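Local structure of periplasmic binding protein (Veillonella parvula, 4MO9) at residues V41-S46 and G69-L74; P51-S56 and K354-S359; D62-I67 and M89-K94; V118-V123 and Q143-D148. The protein is a TroA-like periplasmic solute-binding protein that probably captures an iron-chelate or similar solute and delivers it to an ABC transporter. All coordinates share one frame; numbering follows the deposited sequence.

Contact 1. Residues V41-S46 and G69-L74; sequences VVLQWS and GMDTSL. With TMO (trimethylamine oxide), chain B.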
loop_
_atom_site.group_PDB
_atom_site.type_symbol
_atom_site.label_atom_id
_atom_site.label_comp_id
_atom_site.label_asym_id
_atom_site.label_seq_id
_atom_site.Cartn_x
_atom_site.Cartn_y
_atom_site.Cartn_z
ATOM N N VAL A 41 13.430 -17.224 0.917
ATOM C CA VAL A 41 13.196 -15.946 0.260
ATOM C C VAL A 41 13.957 -14.818 0.978
ATOM O O VAL A 41 14.049 -14.827 2.210
ATOM C CB VAL A 41 11.678 -15.633 0.250
ATOM C CG1 VAL A 41 11.388 -14.274 -0.396
ATOM C CG2 VAL A 41 10.893 -16.753 -0.462
ATOM N N VAL A 42 14.515 -13.870 0.219
ATOM C CA VAL A 42 15.018 -12.610 0.788
ATOM C C VAL A 42 13.995 -11.511 0.502
ATOM O O VAL A 42 13.682 -11.226 -0.661
ATOM C CB VAL A 42 16.392 -12.198 0.202
ATOM C CG1 VAL A 42 16.778 -10.798 0.668
ATOM C CG2 VAL A 42 17.473 -13.201 0.594
ATOM N N LEU A 43 13.457 -10.910 1.558
ATOM C CA LEU A 43 12.439 -9.866 1.418
ATOM C C LEU A 43 13.030 -8.501 1.103
ATOM O O LEU A 43 14.104 -8.145 1.599
ATOM C CB LEU A 43 11.642 -9.742 2.717
ATOM C CG LEU A 43 10.940 -11.009 3.196
ATOM C CD1 LEU A 43 10.319 -10.776 4.584
ATOM C CD2 LEU A 43 9.880 -11.425 2.183
ATOM N N GLN A 44 12.307 -7.726 0.295
ATOM C CA GLN A 44 12.575 -6.308 0.104
ATOM C C GLN A 44 11.248 -5.555 0.156
ATOM O O GLN A 44 10.197 -6.121 -0.203
ATOM C CB GLN A 44 13.246 -6.050 -1.246
ATOM C CG GLN A 44 14.658 -6.567 -1.352
ATOM C CD GLN A 44 15.638 -5.764 -0.511
ATOM O OE1 GLN A 44 16.121 -6.241 0.521
ATOM N NE2 GLN A 44 15.959 -4.564 -0.960
ATOM N N TRP A 45 11.313 -4.297 0.588
ATOM C CA TRP A 45 10.148 -3.394 0.681
ATOM C C TRP A 45 8.931 -3.997 1.400
ATOM O O TRP A 45 7.794 -3.846 0.940
ATOM C CB TRP A 45 9.737 -2.900 -0.718
ATOM C CG TRP A 45 10.656 -1.857 -1.271
ATOM C CD1 TRP A 45 11.906 -1.523 -0.799
ATOM C CD2 TRP A 45 10.407 -0.995 -2.394
ATOM N NE1 TRP A 45 12.439 -0.498 -1.567
ATOM C CE2 TRP A 45 11.541 -0.164 -2.548
ATOM C CE3 TRP A 45 9.333 -0.844 -3.280
ATOM C CZ2 TRP A 45 11.624 0.813 -3.556
ATOM C CZ3 TRP A 45 9.419 0.126 -4.282
ATOM C CH2 TRP A 45 10.560 0.941 -4.408
ATOM N N SER A 46 9.158 -4.659 2.532
ATOM C CA SER A 46 8.058 -5.252 3.288
ATOM C C SER A 46 7.046 -4.198 3.743
ATOM O O SER A 46 7.416 -3.157 4.304
ATOM C CB SER A 46 8.580 -6.073 4.469
ATOM O OG SER A 46 9.290 -7.200 3.976
ATOM N N GLY A 69 15.852 -14.133 4.641
ATOM C CA GLY A 69 16.354 -12.805 4.943
ATOM C C GLY A 69 15.239 -11.795 5.088
ATOM O O GLY A 69 14.387 -11.654 4.194
HETATM N N MSE A 70 15.255 -11.079 6.212
HETATM C CA MSE A 70 14.226 -10.106 6.550
HETATM C C MSE A 70 14.779 -8.693 6.355
HETATM O O MSE A 70 15.848 -8.367 6.879
HETATM C CB MSE A 70 13.806 -10.326 8.010
HETATM C CG MSE A 70 13.027 -9.186 8.657
HETATM SE SE MSE A 70 11.251 -8.925 7.869
HETATM C CE MSE A 70 10.531 -10.656 8.266
ATOM N N ASP A 71 14.082 -7.863 5.583
ATOM C CA ASP A 71 14.505 -6.473 5.411
ATOM C C ASP A 71 14.054 -5.663 6.625
ATOM O O ASP A 71 13.371 -6.197 7.509
ATOM C CB ASP A 71 13.922 -5.865 4.133
ATOM C CG ASP A 71 12.406 -5.865 4.130
ATOM O OD1 ASP A 71 11.806 -6.800 4.704
ATOM O OD2 ASP A 71 11.802 -4.927 3.558
ATOM N N THR A 72 14.427 -4.385 6.673
ATOM C CA THR A 72 14.123 -3.547 7.839
ATOM C C THR A 72 13.050 -2.504 7.559
ATOM O O THR A 72 12.834 -1.592 8.365
ATOM C CB THR A 72 15.370 -2.804 8.345
ATOM O OG1 THR A 72 15.796 -1.865 7.357
ATOM C CG2 THR A 72 16.491 -3.777 8.607
ATOM N N SER A 73 12.390 -2.640 6.412
ATOM C CA SER A 73 11.335 -1.716 6.005
ATOM C C SER A 73 10.231 -1.556 7.065
ATOM O O SER A 73 9.878 -0.426 7.442
ATOM C CB SER A 73 10.761 -2.164 4.654
ATOM O OG SER A 73 9.570 -1.472 4.338
ATOM N N LEU A 74 9.703 -2.673 7.566
ATOM C CA LEU A 74 8.666 -2.617 8.597
ATOM C C LEU A 74 9.209 -1.980 9.870
ATOM O O LEU A 74 8.621 -1.019 10.398
ATOM C CB LEU A 74 8.096 -4.010 8.902
ATOM C CG LEU A 74 7.341 -4.749 7.788
ATOM C CD1 LEU A 74 6.958 -6.155 8.235
ATOM C CD2 LEU A 74 6.100 -3.983 7.363
HETATM C CAA TMO B . 9.392 3.352 1.804
HETATM N NAC TMO B . 10.203 2.399 1.034
HETATM C CAD TMO B . 11.631 2.676 1.251
HETATM C CAB TMO B . 9.936 1.037 1.508
HETATM O OAE TMO B . 9.916 2.502 -0.185
HETATM O O HOH W 1 13.324 -3.090 2.128
#
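The ends of two parallel strands, bridged at Val42 and Gly69, run on into loops that line the trimethylamine oxide pocket. Gly69 N bonds to Val41 O and Leu43 N to Gly69 O, and beyond this pair side chains take over. Asp71 is the hub, and both its carboxylate oxygens are met on their syn sides by Ser46. OG of Ser46 donates to Asp71 OD1 at 2.6 Å, and Ser46 N reaches Asp71 OD2 at 2.8 Å with an almost straight N-H (178°). One water links Trp45 N to the same OD2. An alanine in place of Asp71 would probably leave Ser46 N and OG without their acceptors, the water without OD2, and the turn at Trp45 less firmly set. Ser46 O in turn takes the hydroxyl of Ser73 at 2.7 Å, and Ser73 OG also bonds to Arg78, another pocket residue. Trimethylamine oxide lies with OAE 3.9 Å above the plane of the Trp45 ring, over its centre. The paired grip on Ser46 implies that a buried acid, probably charged, fixes the backbone that carries this tryptophan beside the ligand.

Contact 2. Residues P51-S56 and K354-S359; sequences PFFTIS and KFLPFS
Phe52 O is gripped twice by Ser56, one turn further along helix 52-59: the backbone N of Ser56 donates to it at 2.9 Å, and so does Ser56 OG, also at 2.9 Å. The hydroxyl stands above the carbonyl plane, 39° out of it. It is brought back over the helix because OG is anti to the carbonyl carbon of Ser56 (chi1 -56°). Turned this way, it also lies over one face of the Phe52 ring, toward the rim, and meets the edge of the Phe358 ring near its plane, with Ser56 OG 3.8 Å from Phe358 CE2.

The rest of the contact is mostly apolar. Phe52 and Phe358 reach toward each other tip to tip, and their CZ atoms are 3.9 Å apart. Leu356 sends its two methyls to different places: CD2 touches Ser56 CB at 3.8 Å, while CD1 approaches Phe53 CD2 at 4.1 Å. Pro357 brings CD to 3.5 Å from Ser56 O and lays CG over the centre of one face of the Phe358 ring. Phe85 of helix 79-88 stacks with that ring as well. An alanine at Ser56 would probably cost Phe52 O its second donor and open a small gap between the Phe52 and Phe358 rings. The segment after helix 344-355 is thus joined to helix 52-59 without a hydrogen bond between the two. The serine hydroxyl is spent within its own helix, which implies that against helix 52-59 the segment is held by apolar and aromatic packing, whereas Ser359 is hydrogen-bonded to Glu88 and His84.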
loop_
_atom_site.group_PDB
_atom_site.type_symbol
_atom_site.label_atom_id
_atom_site.label_comp_id
_atom_site.label_asym_id
_atom_site.label_seq_id
_atom_site.Cartn_x
_atom_site.Cartn_y
_atom_site.Cartn_z
ATOM N N PRO A 51 6.978 -8.392 -1.440
ATOM C CA PRO A 51 6.117 -9.583 -1.323
ATOM C C PRO A 51 5.614 -9.911 0.094
ATOM O O PRO A 51 4.745 -10.769 0.204
ATOM C CB PRO A 51 7.033 -10.711 -1.811
ATOM C CG PRO A 51 8.408 -10.244 -1.410
ATOM C CD PRO A 51 8.385 -8.753 -1.705
ATOM N N PHE A 52 6.119 -9.251 1.138
ATOM C CA PHE A 52 5.808 -9.665 2.520
ATOM C C PHE A 52 4.341 -9.981 2.811
ATOM O O PHE A 52 4.015 -11.069 3.302
ATOM C CB PHE A 52 6.308 -8.642 3.543
ATOM C CG PHE A 52 5.890 -8.966 4.953
ATOM C CD1 PHE A 52 4.817 -8.304 5.549
ATOM C CD2 PHE A 52 6.556 -9.953 5.677
ATOM C CE1 PHE A 52 4.423 -8.616 6.845
ATOM C CE2 PHE A 52 6.168 -10.272 6.978
ATOM C CZ PHE A 52 5.094 -9.597 7.560
ATOM N N PHE A 53 3.445 -9.035 2.540
ATOM C CA PHE A 53 2.029 -9.270 2.831
ATOM C C PHE A 53 1.455 -10.387 1.968
ATOM O O PHE A 53 0.628 -11.170 2.434
ATOM C CB PHE A 53 1.208 -8.001 2.644
ATOM C CG PHE A 53 1.113 -7.160 3.884
ATOM C CD1 PHE A 53 1.590 -5.861 3.892
ATOM C CD2 PHE A 53 0.549 -7.672 5.043
ATOM C CE1 PHE A 53 1.507 -5.077 5.034
ATOM C CE2 PHE A 53 0.457 -6.888 6.192
ATOM C CZ PHE A 53 0.939 -5.597 6.185
ATOM N N THR A 54 1.870 -10.459 0.707
ATOM C CA THR A 54 1.427 -11.569 -0.148
ATOM C C THR A 54 1.914 -12.911 0.394
ATOM O O THR A 54 1.143 -13.882 0.494
ATOM C CB THR A 54 1.881 -11.363 -1.598
ATOM O OG1 THR A 54 1.457 -10.056 -2.032
ATOM C CG2 THR A 54 1.281 -12.431 -2.517
ATOM N N ILE A 55 3.188 -12.975 0.766
ATOM C CA ILE A 55 3.733 -14.219 1.300
ATOM C C ILE A 55 2.998 -14.632 2.579
ATOM O O ILE A 55 2.635 -15.806 2.743
ATOM C CB ILE A 55 5.263 -14.115 1.515
ATOM C CG1 ILE A 55 5.958 -13.935 0.163
ATOM C CG2 ILE A 55 5.801 -15.335 2.238
ATOM C CD1 ILE A 55 7.504 -13.774 0.243
ATOM N N SER A 56 2.740 -13.670 3.468
ATOM C CA SER A 56 2.039 -13.971 4.713
ATOM C C SER A 56 0.639 -14.481 4.407
ATOM O O SER A 56 0.143 -15.387 5.069
ATOM C CB SER A 56 1.953 -12.726 5.598
ATOM O OG SER A 56 3.238 -12.190 5.856
ATOM N N LYS A 354 -9.452 -13.841 6.431
ATOM C CA LYS A 354 -9.335 -14.952 5.484
ATOM C C LYS A 354 -7.914 -15.457 5.244
ATOM O O LYS A 354 -7.705 -16.673 5.148
ATOM C CB LYS A 354 -9.964 -14.590 4.133
ATOM C CG LYS A 354 -11.476 -14.771 4.065
ATOM C CD LYS A 354 -12.045 -14.269 2.731
ATOM C CE LYS A 354 -11.518 -15.075 1.541
ATOM N NZ LYS A 354 -12.049 -16.469 1.495
ATOM N N PHE A 355 -6.943 -14.544 5.140
ATOM C CA PHE A 355 -5.611 -14.913 4.626
ATOM C C PHE A 355 -4.428 -14.684 5.569
ATOM O O PHE A 355 -3.464 -15.450 5.547
ATOM C CB PHE A 355 -5.323 -14.163 3.326
ATOM C CG PHE A 355 -6.353 -14.382 2.261
ATOM C CD1 PHE A 355 -6.604 -15.658 1.774
ATOM C CD2 PHE A 355 -7.062 -13.308 1.733
ATOM C CE1 PHE A 355 -7.555 -15.865 0.785
ATOM C CE2 PHE A 355 -8.012 -13.511 0.736
ATOM C CZ PHE A 355 -8.256 -14.791 0.266
ATOM N N LEU A 356 -4.490 -13.626 6.378
ATOM C CA LEU A 356 -3.322 -13.227 7.165
ATOM C C LEU A 356 -3.233 -13.927 8.526
ATOM O O LEU A 356 -4.244 -14.179 9.182
ATOM C CB LEU A 356 -3.262 -11.699 7.316
ATOM C CG LEU A 356 -2.960 -10.946 6.016
ATOM C CD1 LEU A 356 -3.031 -9.422 6.201
ATOM C CD2 LEU A 356 -1.592 -11.339 5.473
ATOM N N PRO A 357 -2.007 -14.263 8.943
ATOM C CA PRO A 357 -1.771 -14.865 10.256
ATOM C C PRO A 357 -1.731 -13.813 11.371
ATOM O O PRO A 357 -1.416 -14.157 12.514
ATOM C CB PRO A 357 -0.391 -15.493 10.098
ATOM C CG PRO A 357 0.312 -14.602 9.125
ATOM C CD PRO A 357 -0.759 -14.111 8.168
ATOM N N PHE A 358 -2.033 -12.564 11.045
ATOM C CA PHE A 358 -2.023 -11.485 12.036
ATOM C C PHE A 358 -3.458 -11.030 12.296
ATOM O O PHE A 358 -4.263 -10.974 11.360
ATOM C CB PHE A 358 -1.179 -10.306 11.528
ATOM C CG PHE A 358 0.154 -10.719 10.942
ATOM C CD1 PHE A 358 1.141 -11.274 11.747
ATOM C CD2 PHE A 358 0.419 -10.541 9.592
ATOM C CE1 PHE A 358 2.367 -11.658 11.209
ATOM C CE2 PHE A 358 1.637 -10.921 9.044
ATOM C CZ PHE A 358 2.614 -11.481 9.856
ATOM N N SER A 359 -3.792 -10.710 13.546
ATOM C CA SER A 359 -5.159 -10.311 13.868
ATOM C C SER A 359 -5.464 -8.906 13.355
ATOM O O SER A 359 -4.608 -8.011 13.385
ATOM C CB SER A 359 -5.402 -10.366 15.377
ATOM O OG SER A 359 -4.559 -9.449 16.055
#

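Contact 3. Residues D62-I67 and M89-K94; sequences DTPKVI and MPELAK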
loop_
_atom_site.group_PDB
_atom_site.type_symbol
_atom_site.label_atom_id
_atom_site.label_comp_id
_atom_site.label_asym_id
_atom_site.label_seq_id
_atom_site.Cartn_x
_atom_site.Cartn_y
_atom_site.Cartn_z
ATOM N N ASP A 62 2.834 -20.555 8.596
ATOM C CA ASP A 62 4.095 -21.108 8.092
ATOM C C ASP A 62 4.992 -20.052 7.454
ATOM O O ASP A 62 6.043 -20.384 6.903
ATOM C CB ASP A 62 3.828 -22.220 7.071
ATOM C CG ASP A 62 3.155 -23.430 7.686
ATOM O OD1 ASP A 62 3.471 -23.765 8.850
ATOM O OD2 ASP A 62 2.306 -24.045 7.001
ATOM N N THR A 63 4.571 -18.791 7.518
ATOM C CA THR A 63 5.332 -17.694 6.921
ATOM C C THR A 63 6.839 -17.686 7.238
ATOM O O THR A 63 7.654 -17.555 6.326
ATOM C CB THR A 63 4.704 -16.310 7.251
ATOM O OG1 THR A 63 3.415 -16.217 6.635
ATOM C CG2 THR A 63 5.573 -15.190 6.723
ATOM N N PRO A 64 7.225 -17.827 8.520
ATOM C CA PRO A 64 8.670 -17.754 8.793
ATOM C C PRO A 64 9.479 -18.901 8.168
ATOM O O PRO A 64 10.687 -18.746 7.950
ATOM C CB PRO A 64 8.743 -17.864 10.324
ATOM C CG PRO A 64 7.380 -17.444 10.809
ATOM C CD PRO A 64 6.443 -17.973 9.762
ATOM N N LYS A 65 8.825 -20.023 7.875
ATOM C CA LYS A 65 9.513 -21.201 7.337
ATOM C C LYS A 65 10.024 -21.052 5.897
ATOM O O LYS A 65 10.736 -21.932 5.397
ATOM C CB LYS A 65 8.604 -22.426 7.420
ATOM C CG LYS A 65 8.113 -22.761 8.816
ATOM C CD LYS A 65 7.408 -24.118 8.810
ATOM C CE LYS A 65 6.901 -24.501 10.195
ATOM N NZ LYS A 65 5.759 -23.632 10.624
ATOM N N VAL A 66 9.667 -19.958 5.227
ATOM C CA VAL A 66 10.106 -19.747 3.844
ATOM C C VAL A 66 10.962 -18.489 3.668
ATOM O O VAL A 66 11.368 -18.160 2.547
ATOM C CB VAL A 66 8.907 -19.654 2.862
ATOM C CG1 VAL A 66 8.019 -20.890 2.982
ATOM C CG2 VAL A 66 8.108 -18.388 3.113
ATOM N N ILE A 67 11.219 -17.772 4.758
ATOM C CA ILE A 67 11.969 -16.517 4.668
ATOM C C ILE A 67 13.394 -16.693 5.196
ATOM O O ILE A 67 13.582 -17.043 6.362
ATOM C CB ILE A 67 11.282 -15.389 5.465
ATOM C CG1 ILE A 67 9.880 -15.105 4.909
ATOM C CG2 ILE A 67 12.138 -14.116 5.439
ATOM C CD1 ILE A 67 9.019 -14.252 5.831
HETATM N N MSE A 89 3.727 -13.326 15.967
HETATM C CA MSE A 89 4.605 -14.258 15.260
HETATM C C MSE A 89 6.064 -13.921 15.588
HETATM O O MSE A 89 6.781 -13.386 14.749
HETATM C CB MSE A 89 4.362 -14.153 13.749
HETATM C CG MSE A 89 5.136 -15.147 12.916
HETATM SE SE MSE A 89 4.579 -15.044 11.059
HETATM C CE MSE A 89 2.900 -16.046 11.281
ATOM N N PRO A 90 6.500 -14.212 16.827
ATOM C CA PRO A 90 7.823 -13.772 17.300
ATOM C C PRO A 90 8.997 -14.290 16.472
ATOM O O PRO A 90 10.076 -13.697 16.512
ATOM C CB PRO A 90 7.894 -14.317 18.736
ATOM C CG PRO A 90 6.816 -15.376 18.817
ATOM C CD PRO A 90 5.741 -14.920 17.872
ATOM N N GLU A 91 8.789 -15.364 15.720
ATOM C CA GLU A 91 9.868 -15.924 14.912
ATOM C C GLU A 91 10.329 -14.959 13.827
ATOM O O GLU A 91 11.418 -15.117 13.277
ATOM C CB GLU A 91 9.432 -17.242 14.275
ATOM C CG GLU A 91 9.174 -18.360 15.261
ATOM C CD GLU A 91 8.557 -19.568 14.590
ATOM O OE1 GLU A 91 7.374 -19.482 14.189
ATOM O OE2 GLU A 91 9.259 -20.596 14.452
ATOM N N LEU A 92 9.498 -13.970 13.515
ATOM C CA LEU A 92 9.845 -12.994 12.484
ATOM C C LEU A 92 11.078 -12.187 12.885
ATOM O O LEU A 92 11.892 -11.809 12.032
ATOM C CB LEU A 92 8.670 -12.043 12.216
ATOM C CG LEU A 92 7.462 -12.579 11.447
ATOM C CD1 LEU A 92 6.405 -11.489 11.305
ATOM C CD2 LEU A 92 7.878 -13.095 10.065
ATOM N N ALA A 93 11.212 -11.934 14.187
ATOM C CA ALA A 93 12.308 -11.120 14.710
ATOM C C ALA A 93 13.597 -11.928 14.871
ATOM O O ALA A 93 14.638 -11.378 15.255
ATOM C CB ALA A 93 11.904 -10.481 16.033
ATOM N N LYS A 94 13.524 -13.227 14.578
ATOM C CA LYS A 94 14.688 -14.113 14.661
ATOM C C LYS A 94 15.336 -14.354 13.293
ATOM O O LYS A 94 16.423 -14.922 13.215
ATOM C CB LYS A 94 14.292 -15.469 15.255
ATOM C CG LYS A 94 13.798 -15.456 16.694
ATOM C CD LYS A 94 13.574 -16.892 17.160
ATOM C CE LYS A 94 12.895 -16.976 18.521
ATOM N NZ LYS A 94 12.587 -18.401 18.871
#
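Met89, present as selenomethionine, points its CB toward segment 62-67, and the side chain can be followed atom by atom from there. CG is anti to the backbone N (chi1 -176°) and comes to 3.8 Å from Pro64 CG. The chain stays extended to SE, which lies 3.7 Å from Pro64 CG and equally near Pro64 CD; the side chains of Pro64 and Met89 reach toward each other tip to tip, SE making the closest approach. The same SE is 4.0 Å from Thr63 CB. A bend at the last torsion (chi3 -77°) then carries Met89 CE to within 3.5 Å of Pro357 CB.

Pro64 is the residue on which the other side chains converge. Glu91 sets OE1 3.9 Å from Pro64 CG and brings its CB close to the same ring, and Leu92 adds CD2 at 4.4 Å from Pro64 CG. Glu91 is exposed, whereas Met89 and Leu92 are buried, and Leu92 also packs on Phe85 of helix 79-88. No hydrogen bond joins the two segments. Two polar side chains have partners close by in sequence: Thr63 OG1 bonds to Gly60 O, and Lys65 NZ forms a salt bridge with Asp62 OD1 at 2.9 Å.

The backbone of residues 90-93 is a 3-10 turn, with Leu92 N bonded to Met89 O. It follows helix 79-88 after Met89. Segment 62-67 joins helix 52-59 to strand 67-69, which completes a beta-alpha-beta crossover begun at strand 41-42. The contact packs the loop of that crossover on the 3-10 turn, at the border of an alpha/beta lobe, with Pro64 against CG and SE of the selenomethionine.

Contact 4. Residues V118-V123 and Q143-D148; sequences VIFIPV and QTIYID
Strands 118-122 and 143-147 run parallel, their axes 4.6 Å apart at closest and turned by 30°, and five backbone bonds alternate between them. They begin with Ile119 N to Gln143 O at 3.0 Å and end with Val123 N to Ile147 O at 2.8 Å. Side chains bridge the pair on both faces. On one, Phe120 and Ile145 lie side by side, Phe120 CD1 3.7 Å from Ile145 CB, while Val118 CG2 comes to 3.8 Å from Ile145 CD1. Ile147 adds its CG2 to the Phe120 ring from an oblique direction. Helix 154-168 packs on this face through Ile164 and Ala167. The strands belong to a parallel sheet ordered 67-69, 41-42, 118-122, 143-147, joined here by a beta-alpha-beta crossover through helices 123-132 and 134-139. On the other face, Ile121 CB is 3.7 Å from Tyr146 CD1, and the Tyr146 ring receives Ile121 O at its edge, in plane. Thr144 puts CG2 3.6 Å above one face of that ring, toward the rim. The polar ends go to helix 123-132: Tyr146 OH bonds to Glu130 and Thr144 OG1 to Tyr129. Past the last bridge, Val123 CG2 touches Asp148 CB at 3.7 Å.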
loop_
_atom_site.group_PDB
_atom_site.type_symbol
_atom_site.label_atom_id
_atom_site.label_comp_id
_atom_site.label_asym_id
_atom_site.label_seq_id
_atom_site.Cartn_x
_atom_site.Cartn_y
_atom_site.Cartn_z
ATOM N N VAL A 118 15.185 -17.348 -3.852
ATOM C CA VAL A 118 14.511 -16.341 -4.667
ATOM C C VAL A 118 14.417 -14.990 -3.958
ATOM O O VAL A 118 14.278 -14.916 -2.729
ATOM C CB VAL A 118 13.095 -16.809 -5.107
ATOM C CG1 VAL A 118 12.180 -16.864 -3.932
ATOM C CG2 VAL A 118 12.501 -15.857 -6.135
ATOM N N ILE A 119 14.508 -13.919 -4.738
ATOM C CA ILE A 119 14.228 -12.584 -4.226
ATOM C C ILE A 119 13.169 -11.961 -5.123
ATOM O O ILE A 119 13.301 -12.007 -6.353
ATOM C CB ILE A 119 15.520 -11.725 -4.175
ATOM C CG1 ILE A 119 15.220 -10.303 -3.727
ATOM C CG2 ILE A 119 16.224 -11.683 -5.521
ATOM C CD1 ILE A 119 16.487 -9.511 -3.522
ATOM N N PHE A 120 12.100 -11.435 -4.519
ATOM C CA PHE A 120 11.055 -10.731 -5.262
ATOM C C PHE A 120 11.371 -9.242 -5.253
ATOM O O PHE A 120 11.620 -8.647 -4.188
ATOM C CB PHE A 120 9.664 -10.971 -4.652
ATOM C CG PHE A 120 9.262 -12.422 -4.602
ATOM C CD1 PHE A 120 8.677 -13.040 -5.712
ATOM C CD2 PHE A 120 9.478 -13.176 -3.455
ATOM C CE1 PHE A 120 8.312 -14.385 -5.679
ATOM C CE2 PHE A 120 9.116 -14.544 -3.416
ATOM C CZ PHE A 120 8.533 -15.143 -4.525
ATOM N N ILE A 121 11.361 -8.634 -6.435
ATOM C CA ILE A 121 11.735 -7.225 -6.555
ATOM C C ILE A 121 10.627 -6.426 -7.215
ATOM O O ILE A 121 10.225 -6.733 -8.336
ATOM C CB ILE A 121 13.021 -7.066 -7.390
ATOM C CG1 ILE A 121 14.197 -7.753 -6.690
ATOM C CG2 ILE A 121 13.331 -5.571 -7.624
ATOM C CD1 ILE A 121 14.711 -6.989 -5.443
ATOM N N PRO A 122 10.119 -5.388 -6.532
ATOM C CA PRO A 122 9.136 -4.536 -7.208
ATOM C C PRO A 122 9.734 -3.858 -8.445
ATOM O O PRO A 122 10.929 -3.515 -8.462
ATOM C CB PRO A 122 8.793 -3.481 -6.137
ATOM C CG PRO A 122 9.029 -4.209 -4.825
ATOM C CD PRO A 122 10.277 -5.042 -5.106
ATOM N N VAL A 123 8.922 -3.695 -9.486
ATOM C CA VAL A 123 9.361 -2.988 -10.692
ATOM C C VAL A 123 9.930 -1.599 -10.386
ATOM O O VAL A 123 10.905 -1.167 -11.007
ATOM C CB VAL A 123 8.211 -2.908 -11.729
ATOM C CG1 VAL A 123 8.497 -1.863 -12.801
ATOM C CG2 VAL A 123 7.977 -4.291 -12.362
ATOM N N GLN A 143 17.425 -16.734 -7.885
ATOM C CA GLN A 143 16.455 -16.317 -8.902
ATOM C C GLN A 143 15.805 -14.987 -8.563
ATOM O O GLN A 143 15.552 -14.696 -7.392
ATOM C CB GLN A 143 15.392 -17.399 -9.115
ATOM C CG GLN A 143 16.000 -18.764 -9.449
ATOM C CD GLN A 143 16.951 -18.690 -10.626
ATOM O OE1 GLN A 143 16.572 -18.264 -11.722
ATOM N NE2 GLN A 143 18.203 -19.093 -10.406
ATOM N N THR A 144 15.526 -14.189 -9.590
ATOM C CA THR A 144 14.837 -12.910 -9.407
ATOM C C THR A 144 13.426 -13.029 -9.994
ATOM O O THR A 144 13.254 -13.548 -11.114
ATOM C CB THR A 144 15.580 -11.782 -10.147
ATOM O OG1 THR A 144 16.879 -11.586 -9.563
ATOM C CG2 THR A 144 14.787 -10.485 -10.100
ATOM N N ILE A 145 12.420 -12.572 -9.248
ATOM C CA ILE A 145 11.048 -12.537 -9.746
ATOM C C ILE A 145 10.487 -11.127 -9.580
ATOM O O ILE A 145 10.339 -10.640 -8.448
ATOM C CB ILE A 145 10.151 -13.573 -9.021
ATOM C CG1 ILE A 145 10.640 -14.999 -9.333
ATOM C CG2 ILE A 145 8.708 -13.435 -9.445
ATOM C CD1 ILE A 145 9.742 -16.096 -8.717
ATOM N N TYR A 146 10.187 -10.450 -10.688
ATOM C CA TYR A 146 9.662 -9.067 -10.580
ATOM C C TYR A 146 8.163 -9.056 -10.319
ATOM O O TYR A 146 7.427 -9.852 -10.899
ATOM C CB TYR A 146 9.986 -8.258 -11.841
ATOM C CG TYR A 146 11.473 -8.022 -12.000
ATOM C CD1 TYR A 146 12.196 -7.371 -11.002
ATOM C CD2 TYR A 146 12.150 -8.446 -13.133
ATOM C CE1 TYR A 146 13.556 -7.159 -11.131
ATOM C CE2 TYR A 146 13.514 -8.240 -13.270
ATOM C CZ TYR A 146 14.205 -7.592 -12.263
ATOM O OH TYR A 146 15.559 -7.383 -12.388
ATOM N N ILE A 147 7.713 -8.151 -9.449
ATOM C CA ILE A 147 6.297 -8.004 -9.137
ATOM C C ILE A 147 5.970 -6.506 -9.219
ATOM O O ILE A 147 6.881 -5.670 -9.263
ATOM C CB ILE A 147 5.975 -8.534 -7.724
ATOM C CG1 ILE A 147 6.715 -7.704 -6.666
ATOM C CG2 ILE A 147 6.347 -10.025 -7.594
ATOM C CD1 ILE A 147 6.286 -8.012 -5.228
ATOM N N ASP A 148 4.691 -6.143 -9.243
ATOM C CA ASP A 148 4.373 -4.733 -9.434
ATOM C C ASP A 148 2.975 -4.402 -8.939
ATOM O O ASP A 148 1.998 -4.429 -9.703
ATOM C CB ASP A 148 4.539 -4.310 -10.907
ATOM C CG ASP A 148 4.438 -2.794 -11.103
ATOM O OD1 ASP A 148 4.421 -2.032 -10.103
ATOM O OD2 ASP A 148 4.389 -2.341 -12.268
#

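Overall arrangement
Contacts 1 and 4 hold the same parallel sheet, strands 41-42 and 118-122 being neighbours in it, with Val42 N 3.1 Å from Val118 O. Their chemistry differs: contact 4 is regular strand pairing with apolar side chains on both faces, contact 1 a short pairing that gives way to a carboxylate network beside the ligand. Contact 2 packs helix 52-59 against segment 354-359, late in the chain, and its Pro51 also reaches Phe120 of contact 4. Contacts 1, 2 and 4 are buried, with no exposed residue among those that touch; contact 3 lies farthest out, about 22 Å from the chain centre to its own, with Glu91 exposed among mostly buried residues. Contacts 2 and 3 rest on side-chain packing, contacts 1 and 4 on polar or backbone bonding.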